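Local coordinates for FAD synthetase (Saccharomyces cerevisiae, PDB 2WSI), which catalyses the adenylation of FMN by ATP to give FAD and diphosphate, the last step of FAD biosynthesis, at residues M9-I20 and S204-P212; Y40-W49 and M189-W197. One frame throughout, in Å; residues are numbered along the deposited sequence.

Both contacts are largely buried, but they sit about 20 Å apart, centre to centre, and differ in kind. Contact 1 packs helix 3-18 on helix 199-209, away from the flavin site. Its chemistry is aromatic, with two hydroxyl bonds at the ends of the rings. Contact 2 lays the end of helix 25-45 on strand 189-191 and the turns after it. It is mostly aliphatic, and two of its residues, Arg48 and His196, are exposed. Only contact 2 holds an FAD-binding residue, Arg190. The two are chained together: helix 3-18 precedes helix 25-45, strand 189-191 precedes helix 199-209, and Phe205 CB packs 3.9 Å from Trp197 CZ3.

Contact 1: residues M9-I20 and S204-P212; sequences MCYEITNSYLHI and SFLLYSNEP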
loop_
_atom_site.group_PDB
_atom_site.type_symbol
_atom_site.label_atom_id
_atom_site.label_comp_id
_atom_site.label_asym_id
_atom_site.label_seq_id
_atom_site.Cartn_x
_atom_site.Cartn_y
_atom_site.Cartn_z
ATOM N N MET A 9 14.496 8.319 0.633
ATOM C CA MET A 9 14.658 6.917 0.256
ATOM C C MET A 9 13.585 6.498 -0.771
ATOM O O MET A 9 13.899 5.929 -1.818
ATOM C CB MET A 9 14.603 5.996 1.494
ATOM C CG MET A 9 14.755 4.462 1.132
ATOM S SD MET A 9 14.559 3.324 2.552
ATOM C CE MET A 9 12.773 3.476 2.816
ATOM N N CYS A 10 12.321 6.788 -0.483
ATOM C CA CYS A 10 11.235 6.380 -1.384
ATOM C C CYS A 10 11.369 7.105 -2.737
ATOM O O CYS A 10 11.098 6.560 -3.810
ATOM C CB CYS A 10 9.898 6.691 -0.714
ATOM S SG CYS A 10 9.558 5.529 0.666
ATOM N N TYR A 11 11.830 8.342 -2.676
ATOM C CA TYR A 11 12.113 9.096 -3.882
ATOM C C TYR A 11 13.157 8.382 -4.733
ATOM O O TYR A 11 12.997 8.291 -5.955
ATOM C CB TYR A 11 12.578 10.525 -3.556
ATOM C CG TYR A 11 13.006 11.261 -4.800
ATOM C CD1 TYR A 11 12.055 11.873 -5.633
ATOM C CD2 TYR A 11 14.341 11.328 -5.165
ATOM C CE1 TYR A 11 12.438 12.528 -6.821
ATOM C CE2 TYR A 11 14.736 11.994 -6.347
ATOM C CZ TYR A 11 13.782 12.592 -7.154
ATOM O OH TYR A 11 14.167 13.260 -8.296
ATOM N N GLU A 12 14.221 7.877 -4.098
ATOM C CA GLU A 12 15.278 7.183 -4.846
ATOM C C GLU A 12 14.725 5.901 -5.447
ATOM O O GLU A 12 15.061 5.534 -6.578
ATOM C CB GLU A 12 16.485 6.844 -3.942
ATOM C CG GLU A 12 17.222 8.071 -3.399
ATOM C CD GLU A 12 18.449 7.707 -2.556
ATOM O OE1 GLU A 12 18.650 6.514 -2.225
ATOM O OE2 GLU A 12 19.231 8.620 -2.219
ATOM N N ILE A 13 13.872 5.220 -4.692
ATOM C CA ILE A 13 13.316 3.943 -5.149
ATOM C C ILE A 13 12.469 4.163 -6.377
ATOM O O ILE A 13 12.558 3.432 -7.352
ATOM C CB ILE A 13 12.505 3.253 -4.023
ATOM C CG1 ILE A 13 13.475 2.685 -2.975
ATOM C CG2 ILE A 13 11.636 2.110 -4.571
ATOM C CD1 ILE A 13 12.791 2.150 -1.684
ATOM N N THR A 14 11.628 5.173 -6.318
ATOM C CA THR A 14 10.686 5.422 -7.377
ATOM C C THR A 14 11.451 5.917 -8.604
ATOM O O THR A 14 11.227 5.459 -9.715
ATOM C CB THR A 14 9.634 6.436 -6.893
ATOM O OG1 THR A 14 8.984 5.883 -5.725
ATOM C CG2 THR A 14 8.591 6.685 -7.977
ATOM N N ASN A 15 12.388 6.824 -8.377
ATOM C CA ASN A 15 13.257 7.326 -9.447
ATOM C C ASN A 15 14.018 6.180 -10.128
ATOM O O ASN A 15 14.095 6.089 -11.346
ATOM C CB ASN A 15 14.251 8.339 -8.870
ATOM C CG ASN A 15 14.879 9.232 -9.955
ATOM O OD1 ASN A 15 14.216 9.646 -10.899
ATOM N ND2 ASN A 15 16.150 9.545 -9.790
ATOM N N SER A 16 14.570 5.297 -9.316
ATOM C CA SER A 16 15.269 4.138 -9.809
ATOM C C SER A 16 14.336 3.246 -10.655
ATOM O O SER A 16 14.723 2.765 -11.729
ATOM C CB SER A 16 15.864 3.374 -8.630
ATOM O OG SER A 16 16.516 2.207 -9.067
ATOM N N TYR A 17 13.101 3.041 -10.198
ATOM C CA TYR A 17 12.168 2.229 -10.967
ATOM C C TYR A 17 11.896 2.912 -12.302
ATOM O O TYR A 17 11.797 2.245 -13.344
ATOM C CB TYR A 17 10.832 2.015 -10.233
ATOM C CG TYR A 17 9.998 0.931 -10.890
ATOM C CD1 TYR A 17 9.975 -0.377 -10.386
ATOM C CD2 TYR A 17 9.249 1.215 -12.035
ATOM C CE1 TYR A 17 9.188 -1.372 -11.012
ATOM C CE2 TYR A 17 8.503 0.264 -12.658
ATOM C CZ TYR A 17 8.482 -1.026 -12.173
ATOM O OH TYR A 17 7.710 -1.917 -12.850
ATOM N N LEU A 18 11.770 4.236 -12.275
ATOM C CA LEU A 18 11.410 4.980 -13.484
ATOM C C LEU A 18 12.584 4.978 -14.465
ATOM O O LEU A 18 12.422 5.348 -15.615
ATOM C CB LEU A 18 11.017 6.440 -13.170
ATOM C CG LEU A 18 9.678 6.709 -12.471
ATOM C CD1 LEU A 18 9.426 8.217 -12.228
ATOM C CD2 LEU A 18 8.548 6.112 -13.282
ATOM N N HIS A 19 13.767 4.593 -14.002
ATOM C CA HIS A 19 14.928 4.518 -14.877
ATOM C C HIS A 19 15.220 3.093 -15.346
ATOM O O HIS A 19 16.231 2.850 -16.012
ATOM C CB HIS A 19 16.159 5.088 -14.171
ATOM C CG HIS A 19 16.203 6.584 -14.151
ATOM N ND1 HIS A 19 17.113 7.311 -14.891
ATOM C CD2 HIS A 19 15.443 7.493 -13.492
ATOM C CE1 HIS A 19 16.917 8.601 -14.685
ATOM N NE2 HIS A 19 15.910 8.739 -13.839
ATOM N N ILE A 20 14.371 2.134 -14.979
ATOM C CA ILE A 20 14.538 0.787 -15.509
ATOM C C ILE A 20 14.383 0.793 -17.035
ATOM O O ILE A 20 13.362 1.245 -17.584
ATOM C CB ILE A 20 13.528 -0.209 -14.948
ATOM C CG1 ILE A 20 13.739 -0.397 -13.442
ATOM C CG2 ILE A 20 13.696 -1.553 -15.658
ATOM C CD1 ILE A 20 12.553 -1.084 -12.755
ATOM N N SER A 204 5.190 -5.762 -9.211
ATOM C CA SER A 204 6.433 -5.382 -9.862
ATOM C C SER A 204 7.101 -4.262 -9.074
ATOM O O SER A 204 8.299 -4.320 -8.822
ATOM C CB SER A 204 6.217 -4.910 -11.294
ATOM O OG SER A 204 7.434 -4.404 -11.798
ATOM N N PHE A 205 6.331 -3.239 -8.702
ATOM C CA PHE A 205 6.909 -2.124 -7.947
ATOM C C PHE A 205 7.299 -2.538 -6.521
ATOM O O PHE A 205 8.388 -2.221 -6.039
ATOM C CB PHE A 205 5.945 -0.931 -7.922
ATOM C CG PHE A 205 6.527 0.284 -7.255
ATOM C CD1 PHE A 205 7.490 1.044 -7.896
ATOM C CD2 PHE A 205 6.153 0.632 -5.959
ATOM C CE1 PHE A 205 8.047 2.161 -7.292
ATOM C CE2 PHE A 205 6.701 1.747 -5.343
ATOM C CZ PHE A 205 7.651 2.522 -6.017
ATOM N N LEU A 206 6.432 -3.273 -5.839
ATOM C CA LEU A 206 6.683 -3.572 -4.423
ATOM C C LEU A 206 7.887 -4.521 -4.276
ATOM O O LEU A 206 8.706 -4.342 -3.401
ATOM C CB LEU A 206 5.412 -4.119 -3.766
ATOM C CG LEU A 206 5.443 -4.312 -2.248
ATOM C CD1 LEU A 206 5.841 -2.988 -1.574
ATOM C CD2 LEU A 206 4.100 -4.813 -1.764
ATOM N N LEU A 207 8.035 -5.491 -5.183
ATOM C CA LEU A 207 9.190 -6.385 -5.147
ATOM C C LEU A 207 10.458 -5.648 -5.534
ATOM O O LEU A 207 11.493 -5.815 -4.889
ATOM C CB LEU A 207 8.992 -7.589 -6.089
ATOM C CG LEU A 207 7.978 -8.607 -5.587
ATOM C CD1 LEU A 207 7.665 -9.677 -6.673
ATOM C CD2 LEU A 207 8.452 -9.256 -4.268
ATOM N N TYR A 208 10.396 -4.835 -6.592
ATOM C CA TYR A 208 11.546 -3.986 -6.921
ATOM C C TYR A 208 12.020 -3.091 -5.768
ATOM O O TYR A 208 13.232 -2.836 -5.642
ATOM C CB TYR A 208 11.277 -3.090 -8.122
ATOM C CG TYR A 208 12.538 -2.303 -8.503
ATOM C CD1 TYR A 208 13.575 -2.928 -9.190
ATOM C CD2 TYR A 208 12.692 -0.962 -8.153
ATOM C CE1 TYR A 208 14.745 -2.240 -9.537
ATOM C CE2 TYR A 208 13.877 -0.246 -8.495
ATOM C CZ TYR A 208 14.885 -0.912 -9.198
ATOM O OH TYR A 208 16.045 -0.283 -9.569
ATOM N N SER A 209 11.095 -2.611 -4.936
ATOM C CA SER A 209 11.464 -1.635 -3.891
ATOM C C SER A 209 12.392 -2.246 -2.852
ATOM O O SER A 209 13.119 -1.522 -2.147
ATOM C CB SER A 209 10.242 -1.072 -3.156
ATOM O OG SER A 209 9.643 -2.038 -2.298
ATOM N N ASN A 210 12.290 -3.568 -2.723
ATOM C CA ASN A 210 12.967 -4.343 -1.680
ATOM C C ASN A 210 12.512 -3.977 -0.283
ATOM O O ASN A 210 13.113 -4.424 0.689
ATOM C CB ASN A 210 14.499 -4.205 -1.746
ATOM C CG ASN A 210 15.215 -5.403 -1.114
ATOM O OD1 ASN A 210 14.719 -6.533 -1.160
ATOM N ND2 ASN A 210 16.364 -5.154 -0.495
ATOM N N GLU A 211 11.450 -3.187 -0.175
ATOM C CA GLU A 211 10.880 -2.851 1.147
ATOM C C GLU A 211 10.231 -4.086 1.782
ATOM O O GLU A 211 9.817 -5.005 1.081
ATOM C CB GLU A 211 9.855 -1.716 1.003
ATOM C CG GLU A 211 10.515 -0.361 0.737
ATOM C CD GLU A 211 11.274 0.117 1.982
ATOM O OE1 GLU A 211 10.615 0.462 2.987
ATOM O OE2 GLU A 211 12.518 0.107 1.967
ATOM N N PRO A 212 10.149 -4.117 3.117
ATOM C CA PRO A 212 9.551 -5.293 3.747
ATOM C C PRO A 212 8.058 -5.318 3.452
ATOM O O PRO A 212 7.431 -4.285 3.445
ATOM C CB PRO A 212 9.793 -5.054 5.245
ATOM C CG PRO A 212 9.963 -3.547 5.390
ATOM C CD PRO A 212 10.461 -3.036 4.082
#
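Tyr17, Phe205 and Tyr208 form an aromatic cluster of two offset edge-to-face pairs. Phe205 turns its edge to one face of Tyr17, with the ring planes at 61° and CD1 of each ring 3.8 Å apart. Tyr17 in turn points its own edge at the face of Tyr208, and here the planes are nearly perpendicular. Tyr17 CG is anti to the backbone N (chi1 -167°), which carries the ring across to helix 199-209. Its OH donates to Ser204 OG at 2.7 Å, in the plane of the ring. Ser204 OG also bonds Glu250. Tyr208 OH and Ser16 OG share a 2.6 Å hydrogen bond, at the ring edge. Ile20 CD1 sits over the centre of the Tyr208 ring in a CH-pi contact, 4.1 Å from the centroid.

Helix 199-209 belongs to the PAPS reductase-like domain of the HUP clan. The N-terminal helix 3-18 packs across it, the segment axes 10.4 Å apart at 119°. Ile13 lies where the backbones come closest. Its CG2 branch touches Ser209 CB at 3.8 Å, and its CD1 reaches Ser209 O. Thr14 OG1 meets the edge of Phe205 at CZ. That hydroxyl is held by Cys10 O, which takes Thr14 N and Thr14 OG1 from opposite faces of its plane.

Helix 199-209 ends beside this packing. Ser209 OG accepts from Glu211 N at 3.0 Å, an ST turn, and donates to Leu206 O. Met9 CE lies 3.5 Å from Glu211 OE2, while Glu211 OE1 pairs with Arg126 and Tyr127. Further out, Ile27, Thr30 and Ile34 pack on Tyr17, and Trp249 on Ile20 and Tyr208.

Contact 2: residues Y40-W49 and M189-W197; sequences YLLSEIFVRW and MRLQPLLHW. With FAD (flavin-adenine dinucleotide), chain C.
Tyr40, which begins a wider pi-type turn at 40-45, presents its ring edge to Pro193, with CD2 3.9 Å from Pro193 CB and Pro193 O in the ring plane. At the far end of the ring, His196 NE2 gives Tyr40 OH a weak, bent hydrogen bond of 3.0 Å (122°). Ile45 CG2 and Leu191 CD1 meet at 3.6 Å as the two side chains slide past each other. Trp49 touches Met189 and Leu191 with CH2 and CZ3, its CH2 3.8 Å from Met189 CG. Arg48 CG lies over the centre of the Trp49 ring.

Arg190, between Met189 and Leu191, binds the FAD. Its chain bends at chi3 (-85°), which lays the guanidinium against the flavin. FAD O4 sits over one face of the group, and NH1 of Arg190 is 3.3 Å from FAD C4. Arg190 NH2 bonds Arg180 O. A leucine in its place would probably leave Arg180 O without this donor and the flavin carbonyl without its guanidinium cover.

Strand 189-191 runs between strands 160-162 and 178-180. Helix 25-45 packs against it, and helix 64-87 touches Leu41, Phe46 and Trp197.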
loop_
_atom_site.group_PDB
_atom_site.type_symbol
_atom_site.label_atom_id
_atom_site.label_comp_id
_atom_site.label_asym_id
_atom_site.label_seq_id
_atom_site.Cartn_x
_atom_site.Cartn_y
_atom_site.Cartn_z
ATOM N N TYR A 40 -1.187 13.091 -10.036
ATOM C CA TYR A 40 -2.316 13.392 -9.152
ATOM C C TYR A 40 -1.853 14.073 -7.849
ATOM O O TYR A 40 -2.409 15.069 -7.424
ATOM C CB TYR A 40 -3.055 12.129 -8.748
ATOM C CG TYR A 40 -3.812 11.391 -9.844
ATOM C CD1 TYR A 40 -4.538 12.082 -10.811
ATOM C CD2 TYR A 40 -3.853 9.993 -9.860
ATOM C CE1 TYR A 40 -5.251 11.419 -11.802
ATOM C CE2 TYR A 40 -4.599 9.300 -10.846
ATOM C CZ TYR A 40 -5.287 10.035 -11.806
ATOM O OH TYR A 40 -6.007 9.392 -12.780
ATOM N N LEU A 41 -0.847 13.490 -7.208
ATOM C CA LEU A 41 -0.384 13.986 -5.915
ATOM C C LEU A 41 0.232 15.373 -6.015
ATOM O O LEU A 41 -0.154 16.273 -5.267
ATOM C CB LEU A 41 0.630 13.003 -5.315
ATOM C CG LEU A 41 -0.056 11.698 -4.869
ATOM C CD1 LEU A 41 0.976 10.588 -4.539
ATOM C CD2 LEU A 41 -0.954 11.989 -3.639
ATOM N N LEU A 42 1.194 15.541 -6.923
ATOM C CA LEU A 42 1.948 16.792 -7.022
ATOM C C LEU A 42 1.143 17.923 -7.668
ATOM O O LEU A 42 1.229 19.078 -7.223
ATOM C CB LEU A 42 3.241 16.560 -7.803
ATOM C CG LEU A 42 4.247 15.622 -7.120
ATOM C CD1 LEU A 42 5.377 15.278 -8.076
ATOM C CD2 LEU A 42 4.799 16.233 -5.819
ATOM N N SER A 43 0.349 17.591 -8.693
ATOM C CA SER A 43 -0.371 18.584 -9.482
ATOM C C SER A 43 -1.780 18.869 -9.021
ATOM O O SER A 43 -2.289 19.934 -9.330
ATOM C CB SER A 43 -0.525 18.119 -10.949
ATOM O OG SER A 43 0.687 18.259 -11.660
ATOM N N GLU A 44 -2.445 17.911 -8.374
ATOM C CA GLU A 44 -3.854 18.091 -8.001
ATOM C C GLU A 44 -4.123 18.021 -6.511
ATOM O O GLU A 44 -5.097 18.584 -6.038
ATOM C CB GLU A 44 -4.738 17.059 -8.695
ATOM C CG GLU A 44 -4.946 17.326 -10.173
ATOM C CD GLU A 44 -5.725 16.196 -10.834
ATOM O OE1 GLU A 44 -6.858 15.929 -10.387
ATOM O OE2 GLU A 44 -5.199 15.577 -11.786
ATOM N N ILE A 45 -3.279 17.327 -5.762
ATOM C CA ILE A 45 -3.578 17.131 -4.354
ATOM C C ILE A 45 -2.778 18.034 -3.421
ATOM O O ILE A 45 -3.354 18.752 -2.595
ATOM C CB ILE A 45 -3.399 15.641 -4.011
ATOM C CG1 ILE A 45 -4.462 14.855 -4.814
ATOM C CG2 ILE A 45 -3.567 15.417 -2.544
ATOM C CD1 ILE A 45 -4.280 13.340 -4.770
ATOM N N PHE A 46 -1.460 17.974 -3.517
ATOM C CA PHE A 46 -0.626 18.754 -2.617
ATOM C C PHE A 46 -0.745 20.241 -2.911
ATOM O O PHE A 46 -0.361 21.072 -2.088
ATOM C CB PHE A 46 0.842 18.336 -2.696
ATOM C CG PHE A 46 1.120 16.913 -2.199
ATOM C CD1 PHE A 46 0.165 16.190 -1.517
ATOM C CD2 PHE A 46 2.371 16.348 -2.387
ATOM C CE1 PHE A 46 0.427 14.890 -1.073
ATOM C CE2 PHE A 46 2.649 15.073 -1.927
ATOM C CZ PHE A 46 1.673 14.339 -1.277
ATOM N N VAL A 47 -1.273 20.586 -4.072
ATOM C CA VAL A 47 -1.438 22.005 -4.392
ATOM C C VAL A 47 -2.611 22.564 -3.574
ATOM O O VAL A 47 -2.676 23.758 -3.232
ATOM C CB VAL A 47 -1.660 22.149 -5.907
ATOM C CG1 VAL A 47 -2.370 23.446 -6.248
ATOM C CG2 VAL A 47 -0.297 22.006 -6.634
ATOM N N ARG A 48 -3.530 21.676 -3.215
ATOM C CA ARG A 48 -4.755 22.103 -2.557
ATOM C C ARG A 48 -4.791 21.838 -1.053
ATOM O O ARG A 48 -5.387 22.605 -0.294
ATOM C CB ARG A 48 -5.921 21.414 -3.252
ATOM C CG ARG A 48 -7.263 21.741 -2.706
ATOM C CD ARG A 48 -8.295 21.185 -3.653
ATOM N NE ARG A 48 -9.654 21.437 -3.206
ATOM C CZ ARG A 48 -10.722 20.960 -3.831
ATOM N NH1 ARG A 48 -10.571 20.190 -4.916
ATOM N NH2 ARG A 48 -11.924 21.219 -3.357
ATOM N N TRP A 49 -4.139 20.769 -0.613
ATOM C CA TRP A 49 -4.083 20.432 0.816
ATOM C C TRP A 49 -2.630 20.144 1.224
ATOM O O TRP A 49 -1.845 19.645 0.419
ATOM C CB TRP A 49 -4.899 19.173 1.095
ATOM C CG TRP A 49 -6.348 19.294 0.768
ATOM C CD1 TRP A 49 -7.312 19.908 1.525
ATOM C CD2 TRP A 49 -7.022 18.744 -0.378
ATOM N NE1 TRP A 49 -8.556 19.785 0.900
ATOM C CE2 TRP A 49 -8.398 19.076 -0.261
ATOM C CE3 TRP A 49 -6.597 18.018 -1.495
ATOM C CZ2 TRP A 49 -9.339 18.712 -1.218
ATOM C CZ3 TRP A 49 -7.547 17.668 -2.460
ATOM C CH2 TRP A 49 -8.895 18.021 -2.313
ATOM N N MET A 189 -12.721 14.585 1.824
ATOM C CA MET A 189 -12.400 14.290 0.435
ATOM C C MET A 189 -11.632 12.990 0.381
ATOM O O MET A 189 -10.637 12.822 1.088
ATOM C CB MET A 189 -11.548 15.410 -0.194
ATOM C CG MET A 189 -11.455 15.287 -1.722
ATOM S SD MET A 189 -13.040 15.715 -2.558
ATOM C CE MET A 189 -12.794 17.497 -2.657
ATOM N N ARG A 190 -12.087 12.077 -0.476
ATOM C CA ARG A 190 -11.335 10.855 -0.743
ATOM C C ARG A 190 -10.254 11.148 -1.788
ATOM O O ARG A 190 -10.534 11.720 -2.854
ATOM C CB ARG A 190 -12.268 9.746 -1.249
ATOM C CG ARG A 190 -13.341 9.366 -0.263
ATOM C CD ARG A 190 -14.187 8.186 -0.802
ATOM N NE ARG A 190 -15.255 8.663 -1.674
ATOM C CZ ARG A 190 -16.118 7.873 -2.307
ATOM N NH1 ARG A 190 -16.039 6.557 -2.159
ATOM N NH2 ARG A 190 -17.072 8.402 -3.070
ATOM N N LEU A 191 -9.027 10.761 -1.453
ATOM C CA LEU A 191 -7.881 10.903 -2.333
ATOM C C LEU A 191 -7.462 9.477 -2.708
ATOM O O LEU A 191 -6.986 8.722 -1.856
ATOM C CB LEU A 191 -6.720 11.611 -1.605
ATOM C CG LEU A 191 -7.054 12.982 -1.009
ATOM C CD1 LEU A 191 -5.796 13.593 -0.340
ATOM C CD2 LEU A 191 -7.631 13.937 -2.103
ATOM N N GLN A 192 -7.617 9.136 -3.981
ATOM C CA GLN A 192 -7.552 7.747 -4.449
ATOM C C GLN A 192 -6.647 7.697 -5.690
ATOM O O GLN A 192 -7.101 7.401 -6.801
ATOM C CB GLN A 192 -8.991 7.274 -4.786
ATOM C CG GLN A 192 -9.873 7.234 -3.540
ATOM C CD GLN A 192 -11.347 6.954 -3.804
ATOM O OE1 GLN A 192 -11.960 7.479 -4.750
ATOM N NE2 GLN A 192 -11.938 6.190 -2.925
ATOM N N PRO A 193 -5.356 8.011 -5.508
ATOM C CA PRO A 193 -4.462 8.139 -6.662
ATOM C C PRO A 193 -3.892 6.812 -7.170
ATOM O O PRO A 193 -3.141 6.851 -8.138
ATOM C CB PRO A 193 -3.316 9.020 -6.137
ATOM C CG PRO A 193 -3.492 9.078 -4.602
ATOM C CD PRO A 193 -4.667 8.242 -4.228
ATOM N N LEU A 194 -4.226 5.689 -6.535
ATOM C CA LEU A 194 -3.783 4.368 -6.988
ATOM C C LEU A 194 -4.824 3.680 -7.871
ATOM O O LEU A 194 -4.687 2.504 -8.218
ATOM C CB LEU A 194 -3.484 3.467 -5.766
ATOM C CG LEU A 194 -2.344 2.467 -5.983
ATOM C CD1 LEU A 194 -1.031 3.182 -6.114
ATOM C CD2 LEU A 194 -2.256 1.423 -4.851
ATOM N N LEU A 195 -5.892 4.388 -8.214
ATOM C CA LEU A 195 -7.043 3.723 -8.802
ATOM C C LEU A 195 -6.761 2.955 -10.100
ATOM O O LEU A 195 -7.440 1.982 -10.382
ATOM C CB LEU A 195 -8.165 4.721 -9.091
ATOM C CG LEU A 195 -9.029 5.099 -7.895
ATOM C CD1 LEU A 195 -10.057 6.142 -8.341
ATOM C CD2 LEU A 195 -9.714 3.845 -7.279
ATOM N N HIS A 196 -5.788 3.392 -10.888
ATOM C CA HIS A 196 -5.527 2.732 -12.183
ATOM C C HIS A 196 -4.427 1.667 -12.120
ATOM O O HIS A 196 -4.024 1.113 -13.147
ATOM C CB HIS A 196 -5.187 3.786 -13.239
ATOM C CG HIS A 196 -6.209 4.874 -13.335
ATOM N ND1 HIS A 196 -7.537 4.617 -13.601
ATOM C CD2 HIS A 196 -6.116 6.210 -13.126
ATOM C CE1 HIS A 196 -8.216 5.752 -13.584
ATOM N NE2 HIS A 196 -7.373 6.733 -13.318
ATOM N N TRP A 197 -3.946 1.350 -10.919
ATOM C CA TRP A 197 -2.945 0.296 -10.787
ATOM C C TRP A 197 -3.554 -1.095 -10.930
ATOM O O TRP A 197 -4.594 -1.411 -10.331
ATOM C CB TRP A 197 -2.243 0.423 -9.408
ATOM C CG TRP A 197 -1.208 1.465 -9.442
ATOM C CD1 TRP A 197 -1.392 2.810 -9.644
ATOM C CD2 TRP A 197 0.193 1.278 -9.234
ATOM N NE1 TRP A 197 -0.176 3.467 -9.582
ATOM C CE2 TRP A 197 0.805 2.544 -9.326
ATOM C CE3 TRP A 197 0.993 0.154 -8.954
ATOM C CZ2 TRP A 197 2.166 2.714 -9.194
ATOM C CZ3 TRP A 197 2.329 0.326 -8.811
ATOM C CH2 TRP A 197 2.914 1.602 -8.918
HETATM P PA FAD C . -10.111 -2.295 1.255
HETATM O O1A FAD C . -9.705 -3.671 1.709
HETATM O O2A FAD C . -11.248 -1.765 2.084
HETATM O O5B FAD C . -8.874 -1.249 1.183
HETATM C C5B FAD C . -9.039 -0.060 0.431
HETATM C C4B FAD C . -8.221 1.053 1.095
HETATM O O4B FAD C . -8.901 1.524 2.228
HETATM C C3B FAD C . -6.880 0.549 1.592
HETATM O O3B FAD C . -5.888 0.646 0.601
HETATM C C2B FAD C . -6.607 1.485 2.755
HETATM O O2B FAD C . -6.041 2.693 2.296
HETATM C C1B FAD C . -7.990 1.755 3.287
HETATM N N9A FAD C . -8.267 0.796 4.369
HETATM C C8A FAD C . -8.914 -0.411 4.295
HETATM N N7A FAD C . -8.963 -0.958 5.540
HETATM C C5A FAD C . -8.328 -0.109 6.389
HETATM C C6A FAD C . -8.067 -0.157 7.743
HETATM N N6A FAD C . -8.467 -1.182 8.519
HETATM N N1A FAD C . -7.416 0.898 8.313
HETATM C C2A FAD C . -7.003 1.990 7.579
HETATM N N3A FAD C . -7.231 2.016 6.222
HETATM C C4A FAD C . -7.910 0.992 5.661
HETATM N N1 FAD C . -17.465 3.564 0.321
HETATM C C2 FAD C . -18.557 4.229 -0.172
HETATM O O2 FAD C . -19.449 3.610 -0.754
HETATM N N3 FAD C . -18.664 5.589 -0.017
HETATM C C4 FAD C . -17.682 6.300 0.638
HETATM O O4 FAD C . -17.838 7.522 0.732
HETATM C C4X FAD C . -16.566 5.628 1.146
HETATM N N5 FAD C . -15.547 6.304 1.812
HETATM C C5X FAD C . -14.448 5.623 2.297
HETATM C C6 FAD C . -13.421 6.290 2.967
HETATM C C7 FAD C . -12.336 5.570 3.475
HETATM C C7M FAD C . -11.221 6.257 4.210
HETATM C C8 FAD C . -12.277 4.195 3.292
HETATM C C8M FAD C . -11.107 3.411 3.807
HETATM C C9 FAD C . -13.292 3.540 2.618
HETATM C C9A FAD C . -14.379 4.239 2.132
HETATM N N10 FAD C . -15.385 3.555 1.479
HETATM C C10 FAD C . -16.461 4.252 0.968
HETATM C "C1'" FAD C . -15.271 2.068 1.282
HETATM C "C2'" FAD C . -14.516 1.755 -0.028
HETATM O "O2'" FAD C . -15.032 2.432 -1.150
HETATM C "C3'" FAD C . -14.466 0.262 -0.343
HETATM O "O3'" FAD C . -15.744 -0.171 -0.740
HETATM C "C4'" FAD C . -14.002 -0.531 0.864
HETATM O "O4'" FAD C . -12.846 0.062 1.419
HETATM C "C5'" FAD C . -13.659 -1.966 0.462
HETATM O "O5'" FAD C . -12.934 -1.946 -0.753
HETATM P P FAD C . -11.680 -2.931 -0.983
HETATM O O1P FAD C . -11.961 -4.263 -0.329
HETATM O O2P FAD C . -11.333 -2.997 -2.453
HETATM O O3P FAD C . -10.393 -2.272 -0.309
#